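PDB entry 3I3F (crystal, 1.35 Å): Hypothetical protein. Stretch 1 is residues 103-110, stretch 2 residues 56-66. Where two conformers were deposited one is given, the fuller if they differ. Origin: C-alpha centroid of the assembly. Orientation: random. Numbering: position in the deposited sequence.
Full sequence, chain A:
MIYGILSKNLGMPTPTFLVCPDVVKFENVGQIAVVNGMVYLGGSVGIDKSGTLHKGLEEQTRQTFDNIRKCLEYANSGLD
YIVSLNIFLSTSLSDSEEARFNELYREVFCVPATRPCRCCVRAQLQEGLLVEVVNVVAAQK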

# COMPACT_ATOMS: atom_id res chain seq x y z
N GLU A 103 12.16 -16.78 -7.07
CA GLU A 103 12.96 -17.90 -6.56
C GLU A 103 13.63 -17.52 -5.24
O GLU A 103 13.59 -18.28 -4.28
CB GLU A 103 14.02 -18.32 -7.58
CG GLU A 103 13.45 -18.90 -8.86
CD GLU A 103 14.48 -19.14 -9.95
OE1 GLU A 103 15.64 -18.70 -9.80
OE2 GLU A 103 14.13 -19.78 -10.96
N LEU A 104 14.23 -16.33 -5.21
CA LEU A 104 14.88 -15.82 -4.00
C LEU A 104 13.87 -15.54 -2.90
O LEU A 104 14.12 -15.80 -1.72
CB LEU A 104 15.68 -14.56 -4.31
CG LEU A 104 16.88 -14.76 -5.24
CD1 LEU A 104 17.34 -13.44 -5.82
CD2 LEU A 104 18.01 -15.46 -4.51
N TYR A 105 12.71 -15.01 -3.28
CA TYR A 105 11.62 -14.73 -2.34
C TYR A 105 11.21 -16.00 -1.59
O TYR A 105 11.00 -15.96 -0.37
CB TYR A 105 10.41 -14.16 -3.09
CG TYR A 105 9.30 -13.69 -2.19
CD1 TYR A 105 9.31 -12.40 -1.67
CD2 TYR A 105 8.23 -14.53 -1.87
CE1 TYR A 105 8.29 -11.96 -0.84
CE2 TYR A 105 7.21 -14.09 -1.05
CZ TYR A 105 7.24 -12.80 -0.54
OH TYR A 105 6.23 -12.35 0.28
N ARG A 106 11.12 -17.11 -2.31
CA ARG A 106 10.75 -18.39 -1.71
C ARG A 106 11.84 -18.96 -0.80
O ARG A 106 11.55 -19.83 0.03
CB ARG A 106 10.36 -19.40 -2.78
CG ARG A 106 9.02 -19.09 -3.46
CD ARG A 106 8.58 -20.23 -4.36
NE ARG A 106 9.49 -20.43 -5.49
CZ ARG A 106 9.39 -19.84 -6.68
NH1 ARG A 106 8.40 -18.98 -6.94
NH2 ARG A 106 10.29 -20.10 -7.62
N GLU A 107 13.08 -18.50 -0.95
CA GLU A 107 14.15 -18.87 -0.02
C GLU A 107 14.07 -18.08 1.29
O GLU A 107 14.57 -18.52 2.31
CB GLU A 107 15.53 -18.65 -0.66
CG GLU A 107 15.81 -19.58 -1.83
CD GLU A 107 17.17 -19.33 -2.47
OE1 GLU A 107 17.90 -18.41 -2.03
OE2 GLU A 107 17.52 -20.06 -3.42
N VAL A 108 13.44 -16.90 1.24
CA VAL A 108 13.23 -16.09 2.44
C VAL A 108 12.00 -16.59 3.20
O VAL A 108 12.04 -16.76 4.42
CB VAL A 108 13.06 -14.60 2.09
CG1 VAL A 108 12.74 -13.79 3.34
CG2 VAL A 108 14.31 -14.08 1.41
N PHE A 109 10.92 -16.81 2.46
CA PHE A 109 9.68 -17.36 3.01
C PHE A 109 9.54 -18.79 2.48
O PHE A 109 8.92 -19.03 1.45
CB PHE A 109 8.50 -16.47 2.61
CG PHE A 109 8.67 -15.03 3.02
CD1 PHE A 109 8.40 -14.63 4.32
CD2 PHE A 109 9.15 -14.09 2.12
CE1 PHE A 109 8.57 -13.31 4.71
CE2 PHE A 109 9.33 -12.76 2.50
CZ PHE A 109 9.04 -12.38 3.80
N CYS A 110 10.12 -19.73 3.23
CA CYS A 110 10.31 -21.10 2.74
C CYS A 110 9.16 -22.06 3.06
O CYS A 110 9.17 -23.20 2.61
CB CYS A 110 11.63 -21.67 3.27
SG CYS A 110 11.75 -21.75 5.06
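Stretch 2, residues 56-66: GLEEQTRQTFD

The second stretch is helical, and its helix continues past Asp 66; it packs against the last turns of the helix ending at Val 108. The two run in nearly the same direction, crossing at -25° with their axes 10.3 Å apart at closest approach. The register pairs Leu 104 with Thr 61 (CA to CA 7.4 Å) and, one turn later, Val 108 with Phe 65 (CA to CA 7.5 Å). At Phe 109 the first stretch leaves helical geometry.

No hydrogen bond links the stretches; the contact is mainly apolar. Leu 104, in the mt rotamer, points toward the second helix and places CD1 3.6 Å from Glu 58 CA and 4.0 Å from Thr 61 CB. Its CD2 lies over one face of the Arg 62 guanidinium, 3.4 Å from NH2. That same NH2 forms salt bridges with Glu 107 OE1 (3.5 Å) across the contact and with Glu 58 OE2 (3.4 Å) in its own helix, so charged groups border the leucine.

One turn on, Phe 65 (chi1 m) meets three side chains. Its CB is 4.0 Å from Val 108 CG2, its CZ 3.5 Å from Tyr 105 CD1, and its CE1 3.8 Å from Phe 109 CE2. Phe 109 directs its ring edge toward the Phe 65 face in an offset edge-to-face pair, the planes at 85°.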

# COMPACT_ATOMS: atom_id res chain seq x y z
N GLY A 56 22.93 -5.83 -9.48
CA GLY A 56 22.07 -6.87 -10.04
C GLY A 56 20.86 -7.19 -9.19
O GLY A 56 20.83 -6.90 -7.99
N LEU A 57 19.87 -7.81 -9.81
CA LEU A 57 18.60 -8.13 -9.17
C LEU A 57 18.79 -9.04 -7.95
O LEU A 57 18.21 -8.79 -6.90
CB LEU A 57 17.65 -8.79 -10.18
CG LEU A 57 16.24 -9.21 -9.74
CD1 LEU A 57 16.26 -10.56 -9.01
CD2 LEU A 57 15.57 -8.13 -8.88
N GLU A 58 19.60 -10.08 -8.11
CA GLU A 58 19.78 -11.07 -7.05
C GLU A 58 20.36 -10.46 -5.77
O GLU A 58 19.80 -10.64 -4.68
CB GLU A 58 20.64 -12.24 -7.53
CG GLU A 58 20.94 -13.26 -6.45
CD GLU A 58 21.31 -14.63 -6.99
OE1 GLU A 58 21.33 -14.82 -8.23
OE2 GLU A 58 21.57 -15.53 -6.17
N GLU A 59 21.47 -9.74 -5.89
CA GLU A 59 22.13 -9.16 -4.72
C GLU A 59 21.30 -8.03 -4.09
O GLU A 59 21.29 -7.89 -2.87
CB GLU A 59 23.54 -8.68 -5.07
CG GLU A 59 24.49 -9.81 -5.49
CD GLU A 59 24.65 -10.89 -4.43
OE1 GLU A 59 24.69 -10.56 -3.23
OE2 GLU A 59 24.73 -12.08 -4.80
N GLN A 60 20.61 -7.25 -4.91
CA GLN A 60 19.68 -6.24 -4.36
C GLN A 60 18.54 -6.90 -3.60
O GLN A 60 18.13 -6.41 -2.55
CB GLN A 60 19.13 -5.33 -5.46
CG GLN A 60 20.12 -4.30 -5.96
CD GLN A 60 19.51 -3.27 -6.88
OE1 GLN A 60 18.31 -2.98 -6.82
NE2 GLN A 60 20.33 -2.68 -7.75
N THR A 61 18.03 -8.02 -4.12
CA THR A 61 16.95 -8.75 -3.47
C THR A 61 17.39 -9.31 -2.12
O THR A 61 16.68 -9.15 -1.13
CB THR A 61 16.41 -9.88 -4.37
OG1 THR A 61 15.88 -9.31 -5.57
CG2 THR A 61 15.32 -10.67 -3.66
N ARG A 62 18.55 -9.95 -2.08
CA ARG A 62 19.07 -10.52 -0.84
C ARG A 62 19.31 -9.43 0.21
O ARG A 62 18.97 -9.60 1.38
CB ARG A 62 20.36 -11.30 -1.09
CG ARG A 62 20.16 -12.59 -1.89
CD ARG A 62 21.47 -13.32 -2.11
NE ARG A 62 21.30 -14.55 -2.88
CZ ARG A 62 20.90 -15.71 -2.37
NH1 ARG A 62 20.64 -15.81 -1.08
NH2 ARG A 62 20.78 -16.78 -3.15
N GLN A 63 19.88 -8.31 -0.22
CA GLN A 63 20.15 -7.19 0.69
C GLN A 63 18.85 -6.57 1.21
O GLN A 63 18.76 -6.21 2.38
CB GLN A 63 21.01 -6.13 0.00
CG GLN A 63 21.44 -4.98 0.91
CD GLN A 63 22.37 -5.44 2.02
OE1 GLN A 63 23.44 -5.97 1.76
NE2 GLN A 63 21.95 -5.23 3.27
N THR A 64 17.85 -6.45 0.34
CA THR A 64 16.55 -5.90 0.73
C THR A 64 15.91 -6.70 1.86
O THR A 64 15.46 -6.13 2.85
CB THR A 64 15.58 -5.83 -0.47
OG1 THR A 64 16.10 -4.92 -1.45
CG2 THR A 64 14.20 -5.35 -0.03
N PHE A 65 15.89 -8.03 1.72
CA PHE A 65 15.26 -8.86 2.74
C PHE A 65 16.12 -9.01 3.99
O PHE A 65 15.58 -9.21 5.08
CB PHE A 65 14.83 -10.21 2.16
CG PHE A 65 13.58 -10.10 1.33
CD1 PHE A 65 12.35 -9.87 1.93
CD2 PHE A 65 13.64 -10.19 -0.06
CE1 PHE A 65 11.20 -9.75 1.18
CE2 PHE A 65 12.48 -10.07 -0.82
CZ PHE A 65 11.26 -9.85 -0.20
N ASP A 66 17.44 -8.88 3.85
CA ASP A 66 18.32 -8.80 5.02
C ASP A 66 18.01 -7.54 5.83
O ASP A 66 17.92 -7.59 7.05
CB ASP A 66 19.79 -8.82 4.60
CG ASP A 66 20.73 -9.05 5.78
OD1 ASP A 66 20.52 -10.02 6.54
OD2 ASP A 66 21.68 -8.26 5.94